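Local coordinates for siroheme decarboxylase (Hydrogenobacter thermophilus, PDB 4CH7), which catalyses the decarboxylation of siroheme to didecarboxysiroheme in heme d1 biosynthesis, at residues Pro89-Asn94 against Phe105-Pro110; Glu115-Val120 against Val134-Arg139; Leu62-Ala67 against Lys318-Glu323. One frame throughout, in Å; residues are numbered along the deposited sequence. Where two conformers were deposited one is given.

The three contacts show how the first AsnC-like domain is held together and joined to the loop after the second, in a barrel built from both. Interaction 1 pairs two neighbouring strands of the barrel, and interaction 2 covers part of the same sheet with a helix: L107 CD2 of the first lies 3.6 Å from V120 CG1 of the second. Residues 62-67 of interaction 3 adjoin both. V109 N probably donates to D65 O at 2.8 Å, and D65 OD2 forms a salt bridge of 2.6 Å with R136 NH2 of interaction 2. Interaction 1 holds H93, inferred to be an active-site residue; the Y319 side chain of interaction 3 is about 10 Å from that of H93, whereas interaction 2 lies away from this site.

Interaction 1 of 3, residues Pro89-Asn94 against Phe105-Pro110; sequences PGVSHN and FTLAVP
A beta bulge marks the hairpin of strands 91-97 and 103-109, where S92 and H93 together face the single residue T106. S92 N donates to T106 O at 3.0 Å, and T106 N returns a bond to H93 O at 2.9 Å. Beyond the bulge, A108 N reaches G90 O at 2.7 Å. A side chain on G90 would run into A108 O, which favours glycine there.

V91 and L107 form a non-hydrogen-bonded pair, as do N94 and F105, all four side chains lying on the face covered by helix 75-87 and helix 116-126. With chi1 of V91 at 174°, CG2 is anti to the carbonyl carbon, beside the backbone N, where it meets F105 CD2 at 3.6 Å and L107 CD1 at 4.0 Å. An alanine in place of V91 would probably open a gap between the F105 ring and L107. N94 turns OD1 to within 3.5 Å of F105 CB, while its ND2 is bound by N86. On the other face S92 OG touches T106 CB at 3.3 Å. The strands run antiparallel at 174°. Strand 65-71, helix 75-87, this hairpin, helix 116-126 and strand 132-139 follow in the order of a ferredoxin-like beta-alpha-beta-beta-alpha-beta unit, here with the presumed catalytic H93 on its bulge.

Interaction 2 of 3, residues Glu115-Val120 against Val134-Arg139; sequences ELEDVV and VLRVVR
L116 lays its CD2 methyl against V134 CG1 at 3.6 Å, the two side chains sliding past each other in opposite directions. One turn further along the helix, V120 CG2 meets the other branch of the same valine, CG2, at 3.8 Å. V134 therefore has one methyl for each of two helix residues, a simple example of a strand side chain fitted to the spacing of a helix turn.

Beside this apolar patch runs a charged one. R136 is extended from CG to NE and meets E117 end-on, its two terminal nitrogens going to separate oxygens: NH1 to OE2 at 2.8 Å and NH2 to OE1 at 3.1 Å, the latter bond bent only to 161° at the hydrogen. Both oxygens are met on their syn side, and carboxylate and guanidinium are nearly coplanar, 13° apart. A bend at chi2 of E117 (76°) turns CD away from an extended course. R136 NH2 also forms a salt bridge with D65 OD2, so two carboxylates probably stabilise the arginine's positive charge. The same NH2 comes tip to tip with L116, 3.6 Å from CD2.

Helix 116-126 packs on the sheet, with L116 touching A67 and V120 touching I69 and L107, while strand 132-139 runs between strand 65-71 and strand 259-264.

Interaction 3 of 3, residues Leu62-Ala67 against Lys318-Glu323; sequences LGYDSA and KYFSEE
Y64 points its hydroxyl at the backbone of residues 318-323, where F320 N donates to Y64 OH at 2.9 Å in an almost perfectly straight bond (178° at the hydrogen). The phenol is thereby fixed at its far end as well as at its root. Y319 presents a ring edge to the face of Y64, a T-shaped pair with centroids 5.0 Å apart and planes at 78°. The atom that leads is Y319 CD1, which stands above the Y64 ring toward its rim, 3.5 Å from CE1. Y319 is in turn covered by L62: CD1 of the leucine sits over the centre of the ring, 3.4 Å from the centroid, in a CH-pi contact. With chi2 at 176°, this methyl is anti to CA and so extends well out from the backbone.

F320 closes the aromatic cluster from another direction. Its ring lies oblique to that of Y64, CE1 to CE1 at 3.7 Å, and its CZ edge comes 3.7 Å from L62 O, near the plane of the ring. Together these side chains join the entry to strand 65-71, in the first AsnC-like domain, to the loop leading from strand 303-314 of the second such domain into the C-terminal helix 323-335.

Further out, backbone shape sets these groups in place. G63 has a positive phi at which a side chain would jam against L62 O, and F320, too, has a positive phi, in the left-handed helical region. Q180 OE1 accepts a hydrogen bond from Y319 N. V176 of helix 170-179 touches L62, Y319 and F320 alike, while S59, A108 and P110 pack against Y64.

Interaction 1 of 3, residues Pro89-Asn94 against Phe105-Pro110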
# COMPACT_ATOMS: atom_id res chain seq x y z
N PRO A 89 -5.86 -0.56 13.21
CA PRO A 89 -4.47 -0.83 12.81
C PRO A 89 -4.39 -1.33 11.37
O PRO A 89 -3.31 -1.31 10.78
CB PRO A 89 -4.04 -1.94 13.77
CG PRO A 89 -4.99 -1.84 14.94
CD PRO A 89 -6.29 -1.43 14.32
N GLY A 90 -5.52 -1.78 10.83
CA GLY A 90 -5.56 -2.27 9.46
C GLY A 90 -5.89 -1.21 8.43
O GLY A 90 -5.87 -1.48 7.22
N VAL A 91 -6.19 0.01 8.89
CA VAL A 91 -6.45 1.13 7.99
C VAL A 91 -5.16 1.89 7.69
O VAL A 91 -4.55 2.45 8.60
CB VAL A 91 -7.51 2.08 8.57
CG1 VAL A 91 -7.66 3.31 7.68
CG2 VAL A 91 -8.84 1.37 8.71
N SER A 92 -4.75 1.89 6.42
CA SER A 92 -3.50 2.53 6.01
C SER A 92 -3.71 3.99 5.64
O SER A 92 -3.06 4.88 6.19
CB SER A 92 -2.88 1.77 4.84
OG SER A 92 -3.76 1.72 3.74
N HIS A 93 -4.60 4.23 4.68
CA HIS A 93 -4.94 5.59 4.28
C HIS A 93 -6.38 5.87 4.64
O HIS A 93 -7.23 4.98 4.55
CB HIS A 93 -4.72 5.77 2.78
CG HIS A 93 -3.38 5.32 2.30
ND1 HIS A 93 -2.26 6.12 2.37
CD2 HIS A 93 -2.97 4.14 1.76
CE1 HIS A 93 -1.22 5.46 1.88
NE2 HIS A 93 -1.63 4.26 1.51
N ASN A 94 -6.67 7.11 5.04
CA ASN A 94 -8.04 7.54 5.27
C ASN A 94 -8.23 8.96 4.76
O ASN A 94 -7.45 9.86 5.09
CB ASN A 94 -8.41 7.46 6.76
CG ASN A 94 -9.89 7.72 7.01
OD1 ASN A 94 -10.70 7.69 6.09
ND2 ASN A 94 -10.24 7.97 8.27
N PHE A 105 -11.32 4.95 2.94
CA PHE A 105 -10.11 4.42 3.55
C PHE A 105 -9.72 3.05 3.00
O PHE A 105 -10.56 2.31 2.47
CB PHE A 105 -10.21 4.40 5.08
CG PHE A 105 -11.33 3.55 5.62
CD1 PHE A 105 -12.61 4.08 5.75
CD2 PHE A 105 -11.09 2.25 6.02
CE1 PHE A 105 -13.64 3.30 6.25
CE2 PHE A 105 -12.12 1.47 6.52
CZ PHE A 105 -13.39 2.00 6.64
N THR A 106 -8.44 2.74 3.10
CA THR A 106 -7.93 1.44 2.70
C THR A 106 -7.85 0.55 3.93
O THR A 106 -7.19 0.90 4.91
CB THR A 106 -6.55 1.55 2.04
OG1 THR A 106 -6.65 2.31 0.84
CG2 THR A 106 -6.00 0.16 1.72
N LEU A 107 -8.53 -0.59 3.88
CA LEU A 107 -8.53 -1.52 5.00
C LEU A 107 -7.82 -2.81 4.61
O LEU A 107 -8.09 -3.37 3.55
CB LEU A 107 -9.96 -1.84 5.45
CG LEU A 107 -10.11 -2.92 6.52
CD1 LEU A 107 -9.39 -2.53 7.79
CD2 LEU A 107 -11.58 -3.20 6.80
N ALA A 108 -6.91 -3.26 5.47
CA ALA A 108 -6.25 -4.55 5.29
C ALA A 108 -6.50 -5.41 6.53
O ALA A 108 -6.25 -4.97 7.65
CB ALA A 108 -4.77 -4.37 5.06
N VAL A 109 -6.99 -6.62 6.32
CA VAL A 109 -7.32 -7.51 7.43
C VAL A 109 -6.46 -8.77 7.41
O VAL A 109 -6.37 -9.44 6.38
CB VAL A 109 -8.82 -7.90 7.41
CG1 VAL A 109 -9.12 -8.95 8.47
CG2 VAL A 109 -9.70 -6.67 7.60
N PRO A 110 -5.80 -9.07 8.54
CA PRO A 110 -5.01 -10.31 8.67
C PRO A 110 -5.90 -11.54 8.53
O PRO A 110 -7.09 -11.46 8.83
CB PRO A 110 -4.45 -10.22 10.10
CG PRO A 110 -5.37 -9.27 10.82
CD PRO A 110 -5.79 -8.28 9.78

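Interaction 2 of 3, residues Glu115-Val120 against Val134-Arg139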
# COMPACT_ATOMS: atom_id res chain seq x y z
N GLU A 115 -13.50 -12.07 8.45
CA GLU A 115 -13.56 -11.70 7.05
C GLU A 115 -13.66 -10.18 6.97
O GLU A 115 -14.23 -9.55 7.87
CB GLU A 115 -14.75 -12.35 6.36
CG GLU A 115 -14.68 -13.87 6.33
CD GLU A 115 -15.95 -14.51 5.83
OE1 GLU A 115 -16.57 -13.96 4.89
OE2 GLU A 115 -16.34 -15.56 6.38
N LEU A 116 -13.10 -9.60 5.92
CA LEU A 116 -13.09 -8.16 5.73
C LEU A 116 -14.50 -7.57 5.78
O LEU A 116 -14.74 -6.54 6.40
CB LEU A 116 -12.39 -7.80 4.42
CG LEU A 116 -12.22 -6.32 4.08
CD1 LEU A 116 -10.83 -6.06 3.53
CD2 LEU A 116 -13.26 -5.89 3.08
N GLU A 117 -15.44 -8.25 5.11
CA GLU A 117 -16.84 -7.83 5.07
C GLU A 117 -17.49 -7.76 6.45
O GLU A 117 -18.35 -6.91 6.69
CB GLU A 117 -17.65 -8.76 4.17
CG GLU A 117 -17.61 -8.40 2.69
CD GLU A 117 -16.30 -8.77 2.01
OE1 GLU A 117 -15.43 -9.38 2.66
OE2 GLU A 117 -16.16 -8.46 0.81
N ASP A 118 -17.09 -8.66 7.34
CA ASP A 118 -17.60 -8.66 8.70
C ASP A 118 -17.04 -7.47 9.47
O ASP A 118 -17.76 -6.77 10.18
CB ASP A 118 -17.25 -9.97 9.42
CG ASP A 118 -18.00 -11.16 8.86
OD1 ASP A 118 -19.22 -11.05 8.63
OD2 ASP A 118 -17.36 -12.22 8.65
N VAL A 119 -15.73 -7.25 9.32
CA VAL A 119 -15.04 -6.14 9.96
C VAL A 119 -15.70 -4.79 9.65
O VAL A 119 -15.96 -4.00 10.56
CB VAL A 119 -13.55 -6.09 9.54
CG1 VAL A 119 -12.87 -4.86 10.10
CG2 VAL A 119 -12.83 -7.35 10.01
N VAL A 120 -15.99 -4.55 8.38
CA VAL A 120 -16.59 -3.29 7.96
C VAL A 120 -18.05 -3.17 8.41
O VAL A 120 -18.53 -2.07 8.71
CB VAL A 120 -16.48 -3.06 6.43
CG1 VAL A 120 -15.05 -3.20 5.98
CG2 VAL A 120 -17.37 -4.02 5.67
N VAL A 134 -17.52 -1.70 -0.45
CA VAL A 134 -16.37 -2.58 -0.26
C VAL A 134 -15.79 -2.92 -1.62
O VAL A 134 -16.27 -3.83 -2.31
CB VAL A 134 -16.76 -3.85 0.53
CG1 VAL A 134 -15.58 -4.80 0.60
CG2 VAL A 134 -17.22 -3.48 1.93
N LEU A 135 -14.75 -2.18 -2.01
CA LEU A 135 -14.18 -2.30 -3.34
C LEU A 135 -12.77 -2.89 -3.30
O LEU A 135 -11.89 -2.36 -2.62
CB LEU A 135 -14.14 -0.93 -4.03
CG LEU A 135 -15.42 -0.10 -3.95
CD1 LEU A 135 -15.24 1.25 -4.63
CD2 LEU A 135 -16.59 -0.85 -4.55
N ARG A 136 -12.57 -3.99 -4.02
CA ARG A 136 -11.24 -4.58 -4.13
C ARG A 136 -10.59 -4.20 -5.44
O ARG A 136 -11.02 -4.62 -6.52
CB ARG A 136 -11.31 -6.10 -3.97
CG ARG A 136 -11.52 -6.53 -2.53
CD ARG A 136 -11.61 -8.04 -2.40
NE ARG A 136 -11.76 -8.44 -1.00
CZ ARG A 136 -12.92 -8.43 -0.34
NH1 ARG A 136 -14.03 -8.04 -0.95
NH2 ARG A 136 -12.97 -8.81 0.93
N VAL A 137 -9.53 -3.39 -5.35
CA VAL A 137 -8.84 -2.90 -6.53
C VAL A 137 -7.50 -3.60 -6.72
O VAL A 137 -6.92 -4.13 -5.77
CB VAL A 137 -8.61 -1.38 -6.44
CG1 VAL A 137 -9.94 -0.65 -6.34
CG2 VAL A 137 -7.73 -1.03 -5.26
N VAL A 138 -7.02 -3.61 -7.96
CA VAL A 138 -5.71 -4.16 -8.28
C VAL A 138 -4.90 -3.06 -8.95
O VAL A 138 -5.39 -2.40 -9.87
CB VAL A 138 -5.82 -5.35 -9.24
CG1 VAL A 138 -4.52 -6.15 -9.24
CG2 VAL A 138 -6.99 -6.23 -8.86
N ARG A 139 -3.66 -2.86 -8.51
CA ARG A 139 -2.81 -1.83 -9.08
C ARG A 139 -2.50 -2.13 -10.54
O ARG A 139 -2.16 -3.27 -10.88
CB ARG A 139 -1.50 -1.71 -8.30
CG ARG A 139 -1.06 -0.27 -8.02
CD ARG A 139 0.11 0.15 -8.88
NE ARG A 139 1.04 0.97 -8.12
CZ ARG A 139 2.19 0.53 -7.62
NH1 ARG A 139 2.56 -0.73 -7.81
NH2 ARG A 139 2.98 1.34 -6.92

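Interaction 3 of 3, residues Leu62-Ala67 against Lys318-Glu323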
# COMPACT_ATOMS: atom_id res chain seq x y z
N LEU A 62 0.52 -12.70 1.68
CA LEU A 62 0.68 -12.86 3.12
C LEU A 62 -0.58 -13.47 3.71
O LEU A 62 -0.56 -14.05 4.80
CB LEU A 62 0.96 -11.51 3.79
CG LEU A 62 2.31 -10.84 3.51
CD1 LEU A 62 2.39 -9.47 4.16
CD2 LEU A 62 3.45 -11.72 3.98
N GLY A 63 -1.69 -13.35 2.97
CA GLY A 63 -2.97 -13.83 3.45
C GLY A 63 -3.85 -12.69 3.89
O GLY A 63 -4.93 -12.91 4.45
N TYR A 64 -3.39 -11.47 3.66
CA TYR A 64 -4.18 -10.29 3.99
C TYR A 64 -5.22 -10.01 2.92
O TYR A 64 -4.89 -9.94 1.73
CB TYR A 64 -3.28 -9.07 4.18
CG TYR A 64 -2.80 -8.87 5.60
CD1 TYR A 64 -1.81 -9.68 6.15
CD2 TYR A 64 -3.32 -7.85 6.39
CE1 TYR A 64 -1.37 -9.49 7.44
CE2 TYR A 64 -2.89 -7.66 7.69
CZ TYR A 64 -1.91 -8.49 8.21
OH TYR A 64 -1.46 -8.30 9.50
N ASP A 65 -6.47 -9.88 3.34
CA ASP A 65 -7.50 -9.37 2.45
C ASP A 65 -7.55 -7.86 2.63
O ASP A 65 -7.75 -7.37 3.74
CB ASP A 65 -8.86 -9.99 2.77
CG ASP A 65 -9.87 -9.79 1.64
OD1 ASP A 65 -9.55 -9.07 0.67
OD2 ASP A 65 -10.98 -10.36 1.73
N SER A 66 -7.34 -7.14 1.53
CA SER A 66 -7.38 -5.68 1.58
C SER A 66 -8.37 -5.13 0.56
O SER A 66 -8.53 -5.68 -0.53
CB SER A 66 -5.99 -5.09 1.35
OG SER A 66 -5.45 -5.51 0.11
N ALA A 67 -9.05 -4.06 0.94
CA ALA A 67 -10.05 -3.45 0.07
C ALA A 67 -10.12 -1.95 0.28
O ALA A 67 -9.66 -1.43 1.30
CB ALA A 67 -11.42 -4.07 0.30
N LYS A 318 1.78 -2.47 9.91
CA LYS A 318 2.73 -3.49 10.28
C LYS A 318 2.00 -4.82 10.21
O LYS A 318 0.90 -4.96 10.76
CB LYS A 318 3.27 -3.26 11.69
CG LYS A 318 3.76 -1.85 11.94
CD LYS A 318 4.82 -1.44 10.93
CE LYS A 318 6.13 -2.18 11.16
NZ LYS A 318 7.21 -1.68 10.26
N TYR A 319 2.57 -5.78 9.50
CA TYR A 319 1.92 -7.07 9.34
C TYR A 319 2.09 -7.94 10.57
O TYR A 319 3.13 -7.91 11.23
CB TYR A 319 2.47 -7.80 8.10
CG TYR A 319 2.20 -7.08 6.80
CD1 TYR A 319 0.93 -7.08 6.23
CD2 TYR A 319 3.22 -6.42 6.12
CE1 TYR A 319 0.68 -6.43 5.04
CE2 TYR A 319 2.98 -5.77 4.93
CZ TYR A 319 1.71 -5.77 4.39
OH TYR A 319 1.46 -5.12 3.20
N PHE A 320 1.05 -8.70 10.89
CA PHE A 320 1.11 -9.72 11.94
C PHE A 320 1.45 -9.17 13.33
O PHE A 320 2.06 -9.86 14.14
CB PHE A 320 2.07 -10.83 11.54
CG PHE A 320 1.71 -11.51 10.25
CD1 PHE A 320 0.40 -11.93 10.02
CD2 PHE A 320 2.66 -11.70 9.26
CE1 PHE A 320 0.06 -12.55 8.83
CE2 PHE A 320 2.33 -12.32 8.07
CZ PHE A 320 1.02 -12.75 7.85
N SER A 321 1.06 -7.92 13.58
CA SER A 321 1.11 -7.38 14.93
C SER A 321 -0.15 -7.82 15.65
O SER A 321 -1.16 -8.13 15.02
CB SER A 321 1.23 -5.86 14.91
OG SER A 321 0.12 -5.27 14.25
N GLU A 322 -0.10 -7.85 16.98
CA GLU A 322 -1.23 -8.32 17.77
C GLU A 322 -2.28 -7.24 17.96
O GLU A 322 -3.38 -7.50 18.46
CB GLU A 322 -0.75 -8.81 19.14
CG GLU A 322 0.27 -9.93 19.07
CD GLU A 322 1.08 -10.04 20.35
OE1 GLU A 322 1.10 -9.07 21.13
OE2 GLU A 322 1.70 -11.10 20.56
N GLU A 323 -1.94 -6.02 17.54
CA GLU A 323 -2.78 -4.86 17.83
C GLU A 323 -4.09 -4.77 17.03
O GLU A 323 -5.01 -4.08 17.46
CB GLU A 323 -1.97 -3.56 17.70
CG GLU A 323 -1.43 -3.28 16.31
CD GLU A 323 -0.64 -1.98 16.24
OE1 GLU A 323 -0.69 -1.20 17.21
OE2 GLU A 323 0.02 -1.75 15.20